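Local coordinates for lipoprotein (Actinomyces odontolyticus, PDB 3UP9) that probably binds methionine as the substrate-binding lipoprotein of a membrane transport system, and holds selenomethionine in the cleft between its two lobes, at residues 66-70 / 114-118; 118-123 / 140-145. All coordinates share one frame; numbering follows the deposited sequence.

Interaction 1: residues 66-70 / 114-118; sequences PYLEN and DTANQ. With MSE (selenomethionine), chain B.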
# COMPACT_ATOMS: atom_id res chain seq x y z
N PRO A 66 -9.08 2.90 1.51
CA PRO A 66 -9.62 2.23 2.68
C PRO A 66 -8.80 2.34 3.99
O PRO A 66 -9.37 2.47 5.07
CB PRO A 66 -9.74 0.77 2.22
CG PRO A 66 -9.80 0.81 0.72
CD PRO A 66 -8.88 1.95 0.39
N TYR A 67 -7.48 2.27 3.90
CA TYR A 67 -6.64 2.46 5.05
C TYR A 67 -6.81 3.88 5.60
O TYR A 67 -6.91 4.05 6.83
CB TYR A 67 -5.18 2.20 4.65
CG TYR A 67 -4.19 2.46 5.77
CD1 TYR A 67 -3.74 3.76 6.04
CD2 TYR A 67 -3.71 1.43 6.55
CE1 TYR A 67 -2.83 4.00 7.06
CE2 TYR A 67 -2.80 1.68 7.57
CZ TYR A 67 -2.37 2.97 7.83
OH TYR A 67 -1.50 3.24 8.89
N LEU A 68 -6.84 4.88 4.71
CA LEU A 68 -7.06 6.28 5.12
C LEU A 68 -8.39 6.45 5.85
O LEU A 68 -8.43 7.07 6.90
CB LEU A 68 -6.96 7.25 3.91
CG LEU A 68 -7.34 8.74 4.15
CD1 LEU A 68 -6.38 9.39 5.15
CD2 LEU A 68 -7.32 9.49 2.81
N GLU A 69 -9.45 5.85 5.32
CA GLU A 69 -10.78 5.95 5.92
C GLU A 69 -10.78 5.32 7.31
O GLU A 69 -11.33 5.88 8.22
CB GLU A 69 -11.84 5.30 5.02
CG GLU A 69 -12.10 6.15 3.79
CD GLU A 69 -12.83 5.48 2.66
OE1 GLU A 69 -12.91 4.25 2.59
OE2 GLU A 69 -13.35 6.22 1.82
N ASN A 70 -10.16 4.17 7.47
CA ASN A 70 -9.98 3.57 8.78
C ASN A 70 -9.15 4.43 9.77
O ASN A 70 -9.53 4.50 10.97
CB ASN A 70 -9.37 2.17 8.68
CG ASN A 70 -9.18 1.54 10.03
OD1 ASN A 70 -10.11 0.99 10.59
ND2 ASN A 70 -7.95 1.63 10.58
N ASP A 114 -2.32 -4.32 11.08
CA ASP A 114 -3.25 -3.17 11.02
C ASP A 114 -4.63 -3.61 10.49
O ASP A 114 -4.71 -4.50 9.63
CB ASP A 114 -2.62 -2.01 10.23
CG ASP A 114 -2.73 -2.16 8.70
OD1 ASP A 114 -3.82 -1.86 8.11
OD2 ASP A 114 -1.69 -2.49 8.08
N THR A 115 -5.70 -2.99 11.01
CA THR A 115 -7.09 -3.33 10.68
C THR A 115 -7.40 -3.39 9.17
O THR A 115 -7.82 -4.43 8.68
CB THR A 115 -8.04 -2.32 11.34
OG1 THR A 115 -7.74 -2.29 12.75
CG2 THR A 115 -9.51 -2.63 11.07
N ALA A 116 -7.19 -2.29 8.45
CA ALA A 116 -7.55 -2.17 7.03
C ALA A 116 -6.89 -3.21 6.13
O ALA A 116 -7.54 -3.76 5.22
CB ALA A 116 -7.19 -0.79 6.54
N ASN A 117 -5.58 -3.43 6.34
CA ASN A 117 -4.79 -4.35 5.53
C ASN A 117 -4.95 -5.83 5.90
O ASN A 117 -4.90 -6.70 5.01
CB ASN A 117 -3.30 -3.95 5.50
CG ASN A 117 -3.07 -2.68 4.72
OD1 ASN A 117 -3.43 -2.57 3.54
ND2 ASN A 117 -2.54 -1.69 5.39
N GLN A 118 -5.17 -6.12 7.20
CA GLN A 118 -5.53 -7.47 7.64
C GLN A 118 -6.89 -7.84 7.06
O GLN A 118 -7.13 -8.95 6.53
CB GLN A 118 -5.55 -7.56 9.17
CG GLN A 118 -5.87 -8.96 9.64
CD GLN A 118 -5.69 -9.18 11.10
OE1 GLN A 118 -6.63 -9.65 11.78
NE2 GLN A 118 -4.46 -8.92 11.61
N MSE B . 1.19 0.62 -0.79
CA MSE B . 0.19 -0.18 -0.05
C MSE B . -0.86 -0.80 -0.94
O MSE B . -1.24 -0.19 -1.97
OXT MSE B . -1.31 -1.90 -0.59
CB MSE B . -0.51 0.69 0.97
CG MSE B . -1.49 -0.08 1.91
SE MSE B . -2.33 1.12 3.14
CE MSE B . -0.78 2.00 4.05
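The methionine pocket of this NlpA-family binding protein is closed on one side where helix 65-75, carrying Tyr67, meets the first turn of helix 115-127, carrying Asn117. The backbones come closest at Tyr67 and Ala116, where the small methyl CB of Ala116 sits 3.6 Å from Tyr67 CA and lets the two helices approach. With its CG trans to the backbone N (chi1 176°), Tyr67 sends its ring alongside the ligand's methyl end, one face turned to CE and an edge to Asp114. The methyl CE of selenomethionine lies over the centre of that face, 3.7 Å above the plane, while SE rests 3.4 Å from Tyr67 CB. At the ring edge and in its plane comes Asp114 OD1, 3.6 Å from Tyr67 CD2, its carboxylate turned 82° against the ring. The Asn117 amide lies much flatter to the ring, the planes 25° apart, with ND2 3.5 Å from Tyr67 CD2. Asp114 is the N-cap of helix 115-127: OD1 accepts the backbone N of Asn117 at 2.9 Å from above the carboxylate plane, and OD2 receives Asn117 ND2 through its syn lone pair in a nearly straight bond. Asn117 OD1 accepts from Asn174 ND2, so both ends of the amide are fixed. Beside this, Thr115 CG2 touches Asn70 OD1, and Gln74 bonds both Asn70 ND2 and Thr115 OG1. Replacing Tyr67 with an alanine would probably leave the CE methyl without the aromatic face it lies over and open a gap beside Asp114 and Asn117. No hydrogen bond joins the two segments directly; the partly positive ring edge facing a carboxylate is likely to be electrostatically favourable, while the ring face suits the ligand's apolar, polarisable end.

Interaction 2: residues 118-123 / 140-145; sequences QSRALE and VNINTV. With MSE (selenomethionine), chain B.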
# COMPACT_ATOMS: atom_id res chain seq x y z
N GLN A 118 -5.17 -6.12 7.20
CA GLN A 118 -5.53 -7.47 7.64
C GLN A 118 -6.89 -7.84 7.06
O GLN A 118 -7.13 -8.95 6.53
CB GLN A 118 -5.55 -7.56 9.17
CG GLN A 118 -5.87 -8.96 9.64
CD GLN A 118 -5.69 -9.18 11.10
OE1 GLN A 118 -6.63 -9.65 11.78
NE2 GLN A 118 -4.46 -8.92 11.61
N SER A 119 -7.79 -6.89 7.13
CA SER A 119 -9.10 -7.10 6.54
C SER A 119 -9.00 -7.41 5.02
O SER A 119 -9.59 -8.38 4.52
CB SER A 119 -10.02 -5.92 6.83
OG SER A 119 -11.22 -6.20 6.17
N ARG A 120 -8.18 -6.63 4.31
CA ARG A 120 -8.02 -6.84 2.88
C ARG A 120 -7.37 -8.23 2.52
O ARG A 120 -7.78 -8.88 1.56
CB ARG A 120 -7.24 -5.66 2.32
CG ARG A 120 -6.80 -5.80 0.88
CD ARG A 120 -5.97 -4.58 0.53
NE ARG A 120 -5.50 -4.52 -0.85
CZ ARG A 120 -4.53 -3.70 -1.24
NH1 ARG A 120 -3.99 -2.86 -0.38
NH2 ARG A 120 -4.15 -3.65 -2.48
N ALA A 121 -6.37 -8.65 3.31
CA ALA A 121 -5.68 -9.94 3.19
C ALA A 121 -6.65 -11.11 3.47
O ALA A 121 -6.65 -12.12 2.75
CB ALA A 121 -4.48 -9.99 4.16
N LEU A 122 -7.46 -10.96 4.52
CA LEU A 122 -8.57 -11.88 4.83
C LEU A 122 -9.55 -12.04 3.67
O LEU A 122 -9.88 -13.17 3.34
CB LEU A 122 -9.26 -11.55 6.18
CG LEU A 122 -8.34 -11.90 7.40
CD1 LEU A 122 -8.95 -11.38 8.69
CD2 LEU A 122 -8.00 -13.39 7.46
N GLU A 123 -9.95 -10.96 3.01
CA GLU A 123 -10.82 -11.05 1.81
C GLU A 123 -10.14 -11.88 0.69
O GLU A 123 -10.78 -12.68 -0.01
CB GLU A 123 -11.12 -9.67 1.20
CG GLU A 123 -11.56 -8.56 2.13
CD GLU A 123 -12.95 -8.74 2.68
OE1 GLU A 123 -13.58 -9.77 2.31
OE2 GLU A 123 -13.39 -7.86 3.47
N VAL A 140 -13.89 -7.22 10.15
CA VAL A 140 -13.17 -8.42 9.63
C VAL A 140 -11.69 -8.54 10.07
O VAL A 140 -10.80 -7.78 9.61
CB VAL A 140 -13.23 -8.50 8.07
CG1 VAL A 140 -12.55 -9.76 7.54
CG2 VAL A 140 -14.67 -8.39 7.57
N ASN A 141 -11.43 -9.52 10.93
CA ASN A 141 -10.11 -9.76 11.50
C ASN A 141 -9.83 -11.26 11.82
O ASN A 141 -10.73 -12.08 11.74
CB ASN A 141 -9.90 -8.84 12.72
CG ASN A 141 -10.79 -9.19 13.92
OD1 ASN A 141 -10.87 -10.36 14.36
ND2 ASN A 141 -11.44 -8.18 14.47
N ILE A 142 -8.59 -11.61 12.16
CA ILE A 142 -8.26 -13.02 12.41
C ILE A 142 -9.13 -13.73 13.45
O ILE A 142 -9.33 -14.96 13.32
CB ILE A 142 -6.75 -13.29 12.68
CG1 ILE A 142 -6.21 -12.60 13.95
CG2 ILE A 142 -5.95 -12.97 11.43
CD1 ILE A 142 -4.75 -12.91 14.29
N ASN A 143 -9.69 -12.99 14.43
CA ASN A 143 -10.64 -13.55 15.43
C ASN A 143 -12.11 -13.61 14.99
O ASN A 143 -12.88 -14.24 15.69
CB ASN A 143 -10.60 -12.80 16.77
CG ASN A 143 -9.19 -12.59 17.29
OD1 ASN A 143 -8.38 -13.53 17.37
ND2 ASN A 143 -8.88 -11.35 17.61
N THR A 144 -12.52 -12.95 13.90
CA THR A 144 -13.95 -12.98 13.49
C THR A 144 -14.24 -13.78 12.22
O THR A 144 -15.40 -14.01 11.91
CB THR A 144 -14.59 -11.55 13.41
OG1 THR A 144 -14.20 -10.89 12.21
CG2 THR A 144 -14.21 -10.69 14.63
N VAL A 145 -13.21 -14.22 11.48
CA VAL A 145 -13.40 -15.07 10.28
C VAL A 145 -13.43 -16.55 10.72
O VAL A 145 -13.06 -16.85 11.87
CB VAL A 145 -12.35 -14.78 9.21
CG1 VAL A 145 -12.46 -13.31 8.83
CG2 VAL A 145 -10.94 -15.12 9.69
N MSE B . 1.19 0.62 -0.79
CA MSE B . 0.19 -0.18 -0.05
C MSE B . -0.86 -0.80 -0.94
O MSE B . -1.24 -0.19 -1.97
OXT MSE B . -1.31 -1.90 -0.59
CB MSE B . -0.51 0.69 0.97
CG MSE B . -1.49 -0.08 1.91
SE MSE B . -2.33 1.12 3.14
CE MSE B . -0.78 2.00 4.05
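Leu122 and Gln118, one turn apart on helix 115-127, both press against the irregular loop 140-145, and here the contact is tight. Leu122 CD1 presses on the loop backbone, 3.3 Å from Asn141 C, while its CB meets Val140 CG1 and its CD1 reaches Val145 CG1 at 4.0 Å. Gln118 supplies the one hydrogen bond between the segments. Its fully extended chain (chi1 -178°) carries OE1 to the N of Ile142 at 2.8 Å, with 160° at the hydrogen; the donor is tilted 23° from the carbonyl plane. The same oxygen touches Ile142 CG2 at 3.4 Å, the two side chains crossing at about a right angle. Gln118 NE2 is bonded to Ile112 O and Glu155, so the amide is held at both ends and its orientation is set. Ser119 belongs to the close part too, at the nearest backbone approach, its CB 3.4 Å from Val140 O. The loop turns back on itself, with Asn141 O accepting from the backbone N of both Thr144 and Val145.

The solvent side is looser: exposed Glu123 makes a single distant touch, OE2 to Val140 CG2 at 4.3 Å. Arg120 leaves the helix away from the loop, and its extended chain brings NH1 to OXT of selenomethionine, a hydrogen bond of 2.9 Å; NE forms a salt bridge with Glu193. Behind the tight packing, on the sheet side, Ile111 of strand 107-112 meets Gln118, Leu122 and Ile142, and Phe153 of strand 151-156 meets Leu122 and Ile142, wedging these side chains between helix, loop and sheet.

Following the chain from the N terminus, helix 65-75 comes first, and in interaction 1 the start of helix 115-127 comes back against its first turns, closing a loop of 43 residues that includes strands 91-93 and 107-112. Interaction 2 opens further along that same later helix and closes a shorter loop of 16 residues at 140-145, just before strand 146-147. The two contacts therefore follow in series, neither nested nor crossed, and share Gln118. Interaction 1 bridges the elements on both sides of the ligand cleft, whereas interaction 2 fastens the helix to a loop beside the five-stranded sheet. Both reach the selenomethionine, at its methyl end and its carboxylate respectively.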